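Local coordinates for putative fumarylacetoacetate hydrolase family protein (PDB 3S52), which is of unknown function but belongs to the fumarylacetoacetate hydrolase (FAH) family, whose members share a beta-rich fold, at residues A[22-27]-A[45-50]; A[72-77]-A[192-197]; A[102-107]-A[123-128]. One frame throughout, in Å; residues are numbered along the deposited sequence.

Interaction 1. Residues A[22-27]-A[45-50]; sequences VVCVGS and VLFIKP. With SO4 (sulfate ion), chain E.
Strands 22-26 and 45-50 run antiparallel, their directions 145° apart and their axes 4.6 Å from each other at closest approach. Val-22 with Lys-49 and Cys-24 with Phe-47 are hydrogen-bonded pairs, and in the latter Cys-24 N reaches Phe-47 O at 2.8 Å. Val-23 with Ile-48 and Val-25 with Leu-46 are non-hydrogen-bonded pairs. Beyond them Gly-26 N still bonds to Val-45 O, and a water joins Gly-26 O (2.7 Å) to Val-45 N (2.9 Å).

On the face of Cys-24, the Phe-47 ring is swung across the strands by a chi1 of 60°, which sets CG between the backbone N and the carbonyl carbon. Cys-24 CB then sits over the ring, 3.6 Å from its centroid, in a CH-pi contact, while SG lies obliquely to the ring. Glycine suits position 26, since a CB there would come tight against Val-45 CG1. Lys-49 adds its aliphatic stem, CG lying 4.0 Å from Cys-24 SG, and sends NZ to a salt bridge with Asp-104. The aliphatic Val-23, Val-25, Leu-46 and Ile-48 fill the other face, against helix 171-181 and the loop after it.

Ser-27 N donates to sulfate O3 at 2.8 Å. The chemistry thus divides by face: one is greasy and seals the sheet to a helix, whereas the other carries an aromatic ring, with a buried lysine and an anion nearby.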
ATOM      1  N   VAL A  22      -2.095   5.723   3.385  1.00  8.94           N
ATOM      2  CA  VAL A  22      -3.461   5.716   3.888  1.00  7.48           C
ATOM      3  C   VAL A  22      -3.788   4.261   4.248  1.00 12.20           C
ATOM      4  O   VAL A  22      -3.701   3.390   3.391  1.00 16.16           O
ATOM      5  CB  VAL A  22      -4.425   6.201   2.791  1.00 12.57           C
ATOM      6  CG1 VAL A  22      -5.850   6.321   3.322  1.00  6.53           C
ATOM      7  CG2 VAL A  22      -3.946   7.515   2.230  1.00 13.05           C
ATOM      8  N   VAL A  23      -4.106   3.994   5.515  1.00 10.83           N
ATOM      9  CA  VAL A  23      -4.465   2.646   5.964  1.00  7.73           C
ATOM     10  C   VAL A  23      -5.973   2.617   6.101  1.00 11.56           C
ATOM     11  O   VAL A  23      -6.568   3.521   6.672  1.00 14.13           O
ATOM     12  CB  VAL A  23      -3.750   2.252   7.279  1.00 12.33           C
ATOM     13  CG1 VAL A  23      -4.012   0.763   7.643  1.00  8.45           C
ATOM     14  CG2 VAL A  23      -2.266   2.498   7.157  1.00  7.40           C
ATOM     15  N   CYS A  24      -6.590   1.594   5.534  1.00  7.18           N
ATOM     16  CA  CYS A  24      -8.028   1.595   5.301  1.00  5.97           C
ATOM     17  C   CYS A  24      -8.633   0.335   5.832  1.00 12.78           C
ATOM     18  O   CYS A  24      -7.956  -0.687   5.915  1.00 13.64           O
ATOM     19  CB  CYS A  24      -8.317   1.655   3.796  1.00 15.02           C
ATOM     20  SG  CYS A  24      -7.499   3.012   2.928  1.00 18.85           S
ATOM     21  N   VAL A  25      -9.920   0.394   6.174  1.00 14.94           N
ATOM     22  CA  VAL A  25     -10.618  -0.803   6.621  1.00 15.50           C
ATOM     23  C   VAL A  25     -11.774  -1.154   5.683  1.00 12.25           C
ATOM     24  O   VAL A  25     -12.543  -0.283   5.290  1.00 16.75           O
ATOM     25  CB  VAL A  25     -11.142  -0.656   8.060  1.00 15.04           C
ATOM     26  CG1 VAL A  25     -12.221   0.468   8.153  1.00 10.39           C
ATOM     27  CG2 VAL A  25     -11.678  -1.993   8.567  1.00  8.23           C
ATOM     28  N   GLY A  26     -11.894  -2.426   5.318  1.00  9.61           N
ATOM     29  CA  GLY A  26     -13.045  -2.863   4.533  1.00 14.90           C
ATOM     30  C   GLY A  26     -14.099  -3.492   5.426  1.00 20.96           C
ATOM     31  O   GLY A  26     -13.810  -3.885   6.559  1.00 25.18           O
ATOM     32  N   SER A  27     -15.325  -3.584   4.929  1.00 15.46           N
ATOM     33  CA  SER A  27     -16.380  -4.267   5.661  1.00 13.80           C
ATOM     34  C   SER A  27     -16.529  -3.738   7.075  1.00 15.15           C
ATOM     35  O   SER A  27     -16.610  -4.535   7.998  1.00 13.44           O
ATOM     36  CB  SER A  27     -16.089  -5.775   5.757  1.00 13.95           C
ATOM     37  OG  SER A  27     -15.840  -6.331   4.479  1.00 25.42           O
ATOM     38  N   VAL A  45     -10.561  -5.965   8.300  1.00 17.90           N
ATOM     39  CA  VAL A  45      -9.974  -6.133   6.976  1.00 13.63           C
ATOM     40  C   VAL A  45      -9.176  -4.881   6.632  1.00 13.95           C
ATOM     41  O   VAL A  45      -9.720  -3.784   6.592  1.00 16.88           O
ATOM     42  CB  VAL A  45     -11.085  -6.332   5.954  1.00 14.11           C
ATOM     43  CG1 VAL A  45     -10.514  -6.414   4.558  1.00  9.13           C
ATOM     44  CG2 VAL A  45     -11.873  -7.598   6.310  1.00 15.89           C
ATOM     45  N   LEU A  46      -7.877  -5.045   6.413  1.00  9.45           N
ATOM     46  CA  LEU A  46      -6.982  -3.899   6.243  1.00 13.62           C
ATOM     47  C   LEU A  46      -6.358  -3.880   4.858  1.00 16.38           C
ATOM     48  O   LEU A  46      -5.906  -4.908   4.363  1.00 12.25           O
ATOM     49  CB  LEU A  46      -5.859  -3.943   7.286  1.00  8.67           C
ATOM     50  CG  LEU A  46      -6.299  -3.818   8.748  1.00  9.09           C
ATOM     51  CD1 LEU A  46      -5.097  -3.544   9.625  1.00  9.73           C
ATOM     52  CD2 LEU A  46      -7.292  -2.655   8.874  1.00  6.38           C
ATOM     53  N   PHE A  47      -6.331  -2.711   4.229  1.00 16.26           N
ATOM     54  CA  PHE A  47      -5.539  -2.536   3.019  1.00 15.27           C
ATOM     55  C   PHE A  47      -5.004  -1.122   3.036  1.00 14.69           C
ATOM     56  O   PHE A  47      -5.354  -0.342   3.927  1.00 15.33           O
ATOM     57  CB  PHE A  47      -6.368  -2.817   1.763  1.00 10.21           C
ATOM     58  CG  PHE A  47      -7.568  -1.911   1.607  1.00 13.36           C
ATOM     59  CD1 PHE A  47      -8.774  -2.219   2.214  1.00  9.02           C
ATOM     60  CD2 PHE A  47      -7.488  -0.763   0.831  1.00 15.39           C
ATOM     61  CE1 PHE A  47      -9.877  -1.388   2.069  1.00  9.28           C
ATOM     62  CE2 PHE A  47      -8.586   0.084   0.679  1.00 15.31           C
ATOM     63  CZ  PHE A  47      -9.775  -0.223   1.299  1.00 10.34           C
ATOM     64  N   ILE A  48      -4.172  -0.775   2.061  1.00  8.78           N
ATOM     65  CA  ILE A  48      -3.446   0.495   2.123  1.00 10.10           C
ATOM     66  C   ILE A  48      -3.458   1.165   0.756  1.00  9.56           C
ATOM     67  O   ILE A  48      -3.425   0.473  -0.255  1.00 13.14           O
ATOM     68  CB  ILE A  48      -1.973   0.268   2.558  1.00 16.36           C
ATOM     69  CG1 ILE A  48      -1.913  -0.340   3.964  1.00 18.11           C
ATOM     70  CG2 ILE A  48      -1.154   1.590   2.498  1.00 16.00           C
ATOM     71  CD1 ILE A  48      -0.490  -0.620   4.480  1.00 17.63           C
ATOM     72  N   LYS A  49      -3.516   2.499   0.733  1.00  7.39           N
ATOM     73  CA  LYS A  49      -3.349   3.257  -0.496  1.00  7.51           C
ATOM     74  C   LYS A  49      -2.062   4.074  -0.381  1.00 16.44           C
ATOM     75  O   LYS A  49      -1.712   4.546   0.706  1.00 16.63           O
ATOM     76  CB  LYS A  49      -4.511   4.221  -0.719  1.00 12.67           C
ATOM     77  CG  LYS A  49      -5.917   3.616  -0.730  1.00 17.32           C
ATOM     78  CD  LYS A  49      -6.934   4.721  -1.077  1.00 21.85           C
ATOM     79  CE  LYS A  49      -8.378   4.250  -1.036  1.00 17.86           C
ATOM     80  NZ  LYS A  49      -8.864   3.707  -2.349  1.00 22.56           N
ATOM     81  N   PRO A  50      -1.350   4.254  -1.502  1.00 16.12           N
ATOM     82  CA  PRO A  50      -0.074   4.976  -1.413  1.00 12.51           C
ATOM     83  C   PRO A  50      -0.273   6.467  -1.628  1.00 14.07           C
ATOM     84  O   PRO A  50      -1.377   6.891  -1.952  1.00 12.18           O
ATOM     85  CB  PRO A  50       0.718   4.387  -2.578  1.00 13.94           C
ATOM     86  CG  PRO A  50      -0.352   4.111  -3.620  1.00 11.25           C
ATOM     87  CD  PRO A  50      -1.571   3.670  -2.843  1.00 10.42           C
TER
HETATM   88  S   SO4 E 219     -15.026  -2.975   0.954  1.00 38.44           S
HETATM   89  O1  SO4 E 219     -15.985  -2.592  -0.082  1.00 30.76           O
HETATM   90  O2  SO4 E 219     -13.817  -2.185   0.810  1.00 29.47           O
HETATM   91  O3  SO4 E 219     -15.582  -2.741   2.288  1.00 35.38           O
HETATM   92  O4  SO4 E 219     -14.715  -4.403   0.772  1.00 36.20           O
HETATM   93  O   HOH W   1     -13.343  -5.241   8.808  1.00 11.76           O

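Interaction 2. Residues A[72-77]-A[192-197]; sequences HEIELA and TGTPQG
Thr-192, Gly-193 and Thr-194 present polar groups to Leu-76, Glu-75 and Ile-74 in turn, and hydrogen bonds carry most of the contact. Thr-192 N lies nearly in line with the C=O bond of Leu-76, 3.1 Å from O, but its N-H is bent off that line. Gly-193 N reaches Glu-75 OE1 at 2.8 Å, from above the carboxylate, 60° out of its plane. Thr-194 holds OG1 anti to its backbone N (chi1 -166°), which delivers the hydroxyl to Ile-74 O at 2.8 Å; Thr-194 OG1 is also bonded to Gln-160 NE2. A water accepts from Leu-76 N and donates to Gly-193 O at 2.7 Å.

Close packing comes second. Glu-75 lays its stem on the glycine, CG 3.5 Å from Gly-193 C, and the positive phi of Gly-193 fits a residue without a side chain. Ile-74 CG2 meets the ring carbon CD of Pro-195, and Thr-194 CB touches Glu-73 CB at 3.6 Å. His-72 turns its ring edge to Gly-197, CE1 being 3.3 Å from Gly-197 O, while its ND1 is bonded to Gln-160.

Donors of an irregular loop therefore satisfy buried strand carbonyls, and one oxygen of Glu-75 gains a donor, which would be expected to ease the closeness of OE2 to Asp-104.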
ATOM      1  N   HIS A  72     -18.023   5.092  -5.847  1.00 11.43           N
ATOM      2  CA  HIS A  72     -17.729   5.954  -4.709  1.00 14.58           C
ATOM      3  C   HIS A  72     -17.890   5.179  -3.379  1.00 15.56           C
ATOM      4  O   HIS A  72     -18.800   4.355  -3.246  1.00 11.65           O
ATOM      5  CB  HIS A  72     -18.650   7.182  -4.727  1.00 13.94           C
ATOM      6  CG  HIS A  72     -20.114   6.847  -4.772  1.00 15.99           C
ATOM      7  ND1 HIS A  72     -20.821   6.434  -3.662  1.00 15.39           N
ATOM      8  CD2 HIS A  72     -21.003   6.863  -5.797  1.00 17.08           C
ATOM      9  CE1 HIS A  72     -22.079   6.203  -4.001  1.00 12.45           C
ATOM     10  NE2 HIS A  72     -22.216   6.455  -5.292  1.00  9.73           N
ATOM     11  N   GLU A  73     -16.975   5.382  -2.427  1.00 12.68           N
ATOM     12  CA  GLU A  73     -17.240   4.950  -1.063  1.00 11.18           C
ATOM     13  C   GLU A  73     -16.853   6.059  -0.096  1.00 13.77           C
ATOM     14  O   GLU A  73     -15.676   6.192   0.245  1.00 18.86           O
ATOM     15  CB  GLU A  73     -16.412   3.692  -0.757  1.00  8.33           C
ATOM     16  CG  GLU A  73     -16.448   2.680  -1.883  1.00 16.96           C
ATOM     17  CD  GLU A  73     -15.866   1.334  -1.485  1.00 27.02           C
ATOM     18  OE1 GLU A  73     -14.981   1.302  -0.599  1.00 21.61           O
ATOM     19  OE2 GLU A  73     -16.307   0.314  -2.064  1.00 29.62           O
ATOM     20  N   ILE A  74     -17.840   6.770   0.437  1.00  8.30           N
ATOM     21  CA  ILE A  74     -17.554   7.901   1.323  1.00  9.06           C
ATOM     22  C   ILE A  74     -17.131   7.363   2.696  1.00 14.29           C
ATOM     23  O   ILE A  74     -17.633   6.324   3.141  1.00 12.78           O
ATOM     24  CB  ILE A  74     -18.763   8.877   1.444  1.00 13.77           C
ATOM     25  CG1 ILE A  74     -18.345  10.166   2.150  1.00 14.25           C
ATOM     26  CG2 ILE A  74     -19.908   8.237   2.196  1.00 12.33           C
ATOM     27  CD1 ILE A  74     -19.476  11.183   2.298  1.00 16.87           C
ATOM     28  N   GLU A  75     -16.180   8.041   3.337  1.00  8.68           N
ATOM     29  CA  GLU A  75     -15.599   7.553   4.587  1.00 10.24           C
ATOM     30  C   GLU A  75     -15.054   8.689   5.419  1.00 13.20           C
ATOM     31  O   GLU A  75     -14.580   9.693   4.880  1.00 14.63           O
ATOM     32  CB  GLU A  75     -14.459   6.536   4.309  1.00 19.36           C
ATOM     33  CG  GLU A  75     -14.835   5.449   3.285  1.00 22.11           C
ATOM     34  CD  GLU A  75     -13.947   4.212   3.326  1.00 28.59           C
ATOM     35  OE1 GLU A  75     -13.095   4.113   4.231  1.00 29.76           O
ATOM     36  OE2 GLU A  75     -14.111   3.324   2.446  1.00 30.63           O
ATOM     37  N   LEU A  76     -15.114   8.515   6.734  1.00 10.06           N
ATOM     38  CA  LEU A  76     -14.449   9.423   7.660  1.00 14.14           C
ATOM     39  C   LEU A  76     -12.944   9.163   7.587  1.00 17.42           C
ATOM     40  O   LEU A  76     -12.502   8.006   7.676  1.00 10.11           O
ATOM     41  CB  LEU A  76     -14.956   9.197   9.094  1.00  8.59           C
ATOM     42  CG  LEU A  76     -14.229  10.069  10.118  1.00 11.39           C
ATOM     43  CD1 LEU A  76     -14.681  11.505   9.995  1.00 10.97           C
ATOM     44  CD2 LEU A  76     -14.446   9.550  11.544  1.00 10.10           C
ATOM     45  N   ALA A  77     -12.163  10.222   7.382  1.00  6.96           N
ATOM     46  CA  ALA A  77     -10.700  10.088   7.364  1.00  6.91           C
ATOM     47  C   ALA A  77     -10.123  10.696   8.643  1.00 15.66           C
ATOM     48  O   ALA A  77     -10.570  11.748   9.085  1.00 14.89           O
ATOM     49  CB  ALA A  77     -10.105  10.796   6.135  1.00  6.85           C
ATOM     50  N   THR A 192     -11.904   4.967   7.695  1.00 10.26           N
ATOM     51  CA  THR A 192     -12.652   4.182   8.670  1.00 10.58           C
ATOM     52  C   THR A 192     -13.791   3.320   8.086  1.00  8.83           C
ATOM     53  O   THR A 192     -14.539   2.697   8.835  1.00 13.73           O
ATOM     54  CB  THR A 192     -13.195   5.089   9.783  1.00 16.82           C
ATOM     55  OG1 THR A 192     -14.076   6.055   9.200  1.00 14.06           O
ATOM     56  CG2 THR A 192     -12.053   5.815  10.482  1.00 13.36           C
ATOM     57  N   GLY A 193     -13.944   3.317   6.769  1.00 14.66           N
ATOM     58  CA  GLY A 193     -14.897   2.432   6.116  1.00 13.93           C
ATOM     59  C   GLY A 193     -16.113   3.162   5.584  1.00 17.98           C
ATOM     60  O   GLY A 193     -16.379   4.307   5.953  1.00 12.28           O
ATOM     61  N   THR A 194     -16.877   2.492   4.727  1.00  9.13           N
ATOM     62  CA  THR A 194     -17.990   3.164   4.086  1.00 12.80           C
ATOM     63  C   THR A 194     -19.330   2.518   4.469  1.00 11.86           C
ATOM     64  O   THR A 194     -19.437   1.298   4.571  1.00 16.95           O
ATOM     65  CB  THR A 194     -17.798   3.150   2.550  1.00 18.11           C
ATOM     66  OG1 THR A 194     -18.693   4.077   1.939  1.00 14.39           O
ATOM     67  CG2 THR A 194     -18.041   1.756   1.996  1.00  6.29           C
ATOM     68  N   PRO A 195     -20.362   3.350   4.672  1.00 13.62           N
ATOM     69  CA  PRO A 195     -21.702   2.840   4.964  1.00 10.75           C
ATOM     70  C   PRO A 195     -22.343   2.365   3.666  1.00 15.97           C
ATOM     71  O   PRO A 195     -21.683   2.390   2.620  1.00 16.18           O
ATOM     72  CB  PRO A 195     -22.428   4.071   5.514  1.00 18.93           C
ATOM     73  CG  PRO A 195     -21.776   5.221   4.814  1.00 16.70           C
ATOM     74  CD  PRO A 195     -20.317   4.825   4.645  1.00 14.82           C
ATOM     75  N   GLN A 196     -23.602   1.945   3.725  1.00 15.83           N
ATOM     76  CA  GLN A 196     -24.291   1.409   2.554  1.00 13.76           C
ATOM     77  C   GLN A 196     -24.505   2.492   1.496  1.00 20.77           C
ATOM     78  O   GLN A 196     -24.375   3.687   1.780  1.00 19.48           O
ATOM     79  CB  GLN A 196     -25.642   0.795   2.936  1.00 19.14           C
ATOM     80  CG  GLN A 196     -26.701   1.828   3.296  1.00 25.68           C
ATOM     81  CD  GLN A 196     -28.085   1.217   3.519  1.00 45.77           C
ATOM     82  OE1 GLN A 196     -28.329   0.045   3.203  1.00 43.60           O
ATOM     83  NE2 GLN A 196     -28.999   2.018   4.067  1.00 56.35           N
ATOM     84  N   GLY A 197     -24.810   2.071   0.273  1.00 21.79           N
ATOM     85  CA  GLY A 197     -25.108   3.016  -0.786  1.00 19.24           C
ATOM     86  C   GLY A 197     -24.014   3.149  -1.829  1.00 13.96           C
ATOM     87  O   GLY A 197     -24.108   3.969  -2.727  1.00 11.82           O
TER
HETATM   88  O   HOH W   2     -16.329   5.980   8.017  1.00 14.60           O

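Interaction 3. Residues A[102-107]-A[123-128]; sequences ALDLTL and KAKAFD. With SO4 (sulfate ion), chain E.
Asp-104 and Lys-125 meet because each side chain is turned inward by its torsions. In Asp-104 CG stands anti to the backbone N (chi1 162°), and the Lys-125 chain bends at chi2 (-84°) before running out extended, which brings NZ to the carboxylate with the two side chains crossing at about a right angle. NZ forms a salt bridge to Asp-104 OD2 at 2.9 Å, approaching from the syn side but 35° out of the carboxylate plane. It also donates to Thr-106 OG1 at 2.8 Å and, at a longer 3.2 Å, to O2 of the sulfate ion; Glu-73 is a further salt-bridge partner. Threonine suits its place: OG1 accepts from the lysine and makes a weak bond back to Asp-104 O, while CG2 packs on Lys-125 CE at 3.8 Å. Asp-104 OD1 is taken by Lys-49, so each oxygen of the carboxylate has a lysine partner. Glu-73 and Glu-75 also lie close to Asp-104, and the lysines would help balance the cluster.

Away from the charges, the backbone closes the contact. Leu-107 N bonds to Ala-124 O at 3.0 Å, in the carbonyl plane and on a lone pair. Alanine's small CB lets the helix end come close to the strand. Phe-127 packs on two leucines, CE2 meeting Leu-107 CG at 3.7 Å and CZ meeting Leu-105 CB at 4.0 Å, and its ring also borders Leu-105 O.

The chain leads from this strand into helix 108-117, with Leu-107 as N-cap, and returns through helix 122-125 to pack on the strand it left. Glu-73, Glu-75 and Asp-104 form an acidic cluster resembling the one that holds a divalent metal in relatives of the FAH family, although no metal is among the groups described here.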
ATOM      1  N   ALA A 102     -13.209  11.387   2.933  1.00 11.64           N
ATOM      2  CA  ALA A 102     -12.618  10.924   1.685  1.00 12.87           C
ATOM      3  C   ALA A 102     -13.585  10.058   0.888  1.00 11.83           C
ATOM      4  O   ALA A 102     -14.619   9.616   1.399  1.00 14.78           O
ATOM      5  CB  ALA A 102     -11.329  10.142   1.963  1.00 15.02           C
ATOM      6  N   LEU A 103     -13.227   9.829  -0.369  1.00 14.24           N
ATOM      7  CA  LEU A 103     -13.833   8.795  -1.204  1.00 13.35           C
ATOM      8  C   LEU A 103     -12.809   7.690  -1.417  1.00 16.55           C
ATOM      9  O   LEU A 103     -11.737   7.926  -1.972  1.00 19.28           O
ATOM     10  CB  LEU A 103     -14.208   9.362  -2.574  1.00 19.08           C
ATOM     11  CG  LEU A 103     -15.227  10.498  -2.556  1.00 24.82           C
ATOM     12  CD1 LEU A 103     -15.516  10.974  -3.967  1.00 21.27           C
ATOM     13  CD2 LEU A 103     -16.504  10.041  -1.868  1.00 28.35           C
ATOM     14  N   ASP A 104     -13.127   6.477  -0.989  1.00 18.68           N
ATOM     15  CA  ASP A 104     -12.250   5.380  -1.301  1.00 18.07           C
ATOM     16  C   ASP A 104     -12.832   4.877  -2.607  1.00 25.31           C
ATOM     17  O   ASP A 104     -13.746   4.041  -2.618  1.00 28.57           O
ATOM     18  CB  ASP A 104     -12.368   4.344  -0.163  1.00 19.68           C
ATOM     19  CG  ASP A 104     -11.856   2.948  -0.536  1.00 23.81           C
ATOM     20  OD1 ASP A 104     -11.145   2.790  -1.556  1.00 19.11           O
ATOM     21  OD2 ASP A 104     -12.163   2.001   0.232  1.00 19.89           O
ATOM     22  N   LEU A 105     -12.225   5.317  -3.712  1.00 15.66           N
ATOM     23  CA  LEU A 105     -12.715   4.960  -5.044  1.00 14.68           C
ATOM     24  C   LEU A 105     -12.211   3.577  -5.383  1.00 11.38           C
ATOM     25  O   LEU A 105     -11.044   3.261  -5.163  1.00 14.60           O
ATOM     26  CB  LEU A 105     -12.242   5.935  -6.130  1.00 14.32           C
ATOM     27  CG  LEU A 105     -12.551   7.432  -6.022  1.00 19.85           C
ATOM     28  CD1 LEU A 105     -12.017   8.149  -7.248  1.00 15.58           C
ATOM     29  CD2 LEU A 105     -14.036   7.671  -5.868  1.00 22.01           C
ATOM     30  N   THR A 106     -13.080   2.770  -5.970  1.00 11.09           N
ATOM     31  CA  THR A 106     -12.794   1.356  -6.101  1.00 11.50           C
ATOM     32  C   THR A 106     -13.151   0.904  -7.498  1.00 11.31           C
ATOM     33  O   THR A 106     -14.217   1.244  -7.999  1.00 13.64           O
ATOM     34  CB  THR A 106     -13.639   0.556  -5.095  1.00 14.60           C
ATOM     35  OG1 THR A 106     -13.313   0.971  -3.761  1.00 21.95           O
ATOM     36  CG2 THR A 106     -13.399  -0.971  -5.246  1.00 12.89           C
ATOM     37  N   LEU A 107     -12.299   0.101  -8.121  1.00 13.88           N
ATOM     38  CA  LEU A 107     -12.715  -0.446  -9.401  1.00 15.77           C
ATOM     39  C   LEU A 107     -13.416  -1.721  -9.006  1.00 15.63           C
ATOM     40  O   LEU A 107     -12.799  -2.762  -8.799  1.00 17.59           O
ATOM     41  CB  LEU A 107     -11.489  -0.726 -10.272  1.00 15.71           C
ATOM     42  CG  LEU A 107     -10.729   0.558 -10.650  1.00 19.31           C
ATOM     43  CD1 LEU A 107      -9.381   0.277 -11.334  1.00 18.94           C
ATOM     44  CD2 LEU A 107     -11.600   1.440 -11.523  1.00 19.72           C
ATOM     45  N   LYS A 123      -4.584  -3.102  -7.377  1.00 11.70           N
ATOM     46  CA  LYS A 123      -4.981  -2.553  -8.664  1.00 12.41           C
ATOM     47  C   LYS A 123      -6.374  -1.940  -8.591  1.00 12.75           C
ATOM     48  O   LYS A 123      -6.667  -0.980  -9.309  1.00 10.74           O
ATOM     49  CB  LYS A 123      -4.907  -3.600  -9.795  1.00 17.74           C
ATOM     50  CG  LYS A 123      -3.497  -4.022 -10.187  1.00 24.93           C
ATOM     51  CD  LYS A 123      -3.483  -4.860 -11.494  1.00 16.50           C
ATOM     52  CE  LYS A 123      -3.549  -6.340 -11.228  1.00 23.18           C
ATOM     53  NZ  LYS A 123      -3.351  -7.124 -12.491  1.00 23.42           N
ATOM     54  N   ALA A 124      -7.251  -2.530  -7.774  1.00 11.94           N
ATOM     55  CA  ALA A 124      -8.615  -2.010  -7.611  1.00 14.37           C
ATOM     56  C   ALA A 124      -8.757  -0.865  -6.605  1.00 12.47           C
ATOM     57  O   ALA A 124      -9.715  -0.081  -6.677  1.00 16.95           O
ATOM     58  CB  ALA A 124      -9.581  -3.130  -7.249  1.00  8.85           C
ATOM     59  N   LYS A 125      -7.918  -0.881  -5.582  1.00  8.97           N
ATOM     60  CA  LYS A 125      -7.994   0.124  -4.515  1.00 13.76           C
ATOM     61  C   LYS A 125      -6.915   1.205  -4.432  1.00 18.03           C
ATOM     62  O   LYS A 125      -7.100   2.235  -3.765  1.00 18.75           O
ATOM     63  CB  LYS A 125      -8.031  -0.624  -3.178  1.00 14.57           C
ATOM     64  CG  LYS A 125      -9.290  -1.442  -2.977  1.00 14.23           C
ATOM     65  CD  LYS A 125     -10.374  -0.535  -2.429  1.00 16.78           C
ATOM     66  CE  LYS A 125     -11.564  -1.299  -1.899  1.00 15.09           C
ATOM     67  NZ  LYS A 125     -12.576  -0.306  -1.398  1.00 16.91           N
ATOM     68  N   ALA A 126      -5.766   0.928  -5.043  1.00 15.06           N
ATOM     69  CA  ALA A 126      -4.567   1.766  -4.882  1.00 13.04           C
ATOM     70  C   ALA A 126      -4.194   2.626  -6.077  1.00 14.92           C
ATOM     71  O   ALA A 126      -3.164   3.308  -6.048  1.00 11.89           O
ATOM     72  CB  ALA A 126      -3.370   0.927  -4.432  1.00 13.82           C
ATOM     73  N   PHE A 127      -5.000   2.574  -7.134  1.00 14.79           N
ATOM     74  CA  PHE A 127      -4.645   3.214  -8.394  1.00 12.91           C
ATOM     75  C   PHE A 127      -4.550   4.738  -8.221  1.00 16.49           C
ATOM     76  O   PHE A 127      -5.067   5.298  -7.246  1.00 12.75           O
ATOM     77  CB  PHE A 127      -5.664   2.856  -9.490  1.00 14.03           C
ATOM     78  CG  PHE A 127      -7.075   3.270  -9.163  1.00  9.41           C
ATOM     79  CD1 PHE A 127      -7.552   4.519  -9.538  1.00 10.31           C
ATOM     80  CD2 PHE A 127      -7.917   2.412  -8.466  1.00 12.61           C
ATOM     81  CE1 PHE A 127      -8.861   4.905  -9.217  1.00 15.61           C
ATOM     82  CE2 PHE A 127      -9.214   2.789  -8.134  1.00 16.22           C
ATOM     83  CZ  PHE A 127      -9.690   4.033  -8.509  1.00 10.93           C
ATOM     84  N   ASP A 128      -3.871   5.406  -9.153  1.00  9.96           N
ATOM     85  CA  ASP A 128      -3.669   6.851  -9.045  1.00 12.43           C
ATOM     86  C   ASP A 128      -4.986   7.567  -8.838  1.00 14.34           C
ATOM     87  O   ASP A 128      -5.953   7.297  -9.545  1.00 12.14           O
ATOM     88  CB  ASP A 128      -3.028   7.421 -10.316  1.00 15.30           C
ATOM     89  CG  ASP A 128      -1.570   7.043 -10.458  1.00 28.33           C
ATOM     90  OD1 ASP A 128      -1.006   6.438  -9.512  1.00 22.93           O
ATOM     91  OD2 ASP A 128      -0.984   7.375 -11.517  1.00 30.76           O
TER
HETATM   92  S   SO4 E 219     -15.026  -2.975   0.954  1.00 38.44           S
HETATM   93  O1  SO4 E 219     -15.985  -2.592  -0.082  1.00 30.76           O
HETATM   94  O2  SO4 E 219     -13.817  -2.185   0.810  1.00 29.47           O
HETATM   95  O3  SO4 E 219     -15.582  -2.741   2.288  1.00 35.38           O
HETATM   96  O4  SO4 E 219     -14.715  -4.403   0.772  1.00 36.20           O

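In the fold
All three contacts reach one mixed sheet and border a sulfate-lined polar region, probably a pocket. Interactions 1 and 3 lie about 10 Å apart, centre to centre, and are tied by a salt bridge of 2.6 Å from Lys-49 NZ to Asp-104 OD1; Phe-47 CZ also packs on Asp-104 OD2 at 3.4 Å. Interactions 2 and 3 share neighbouring strands, with Glu-73 O 2.8 Å from Asp-104 N. Between 1 and 2, Val-25 CG1 touches Thr-192 C at 3.3 Å. The sulfate, probably from the crystallisation liquor, bridges interactions 1 and 3, has His-32 as a further partner, and lies about 4 Å from the side chain of Glu-73. Interactions 1 and 3 also touch the second subunit.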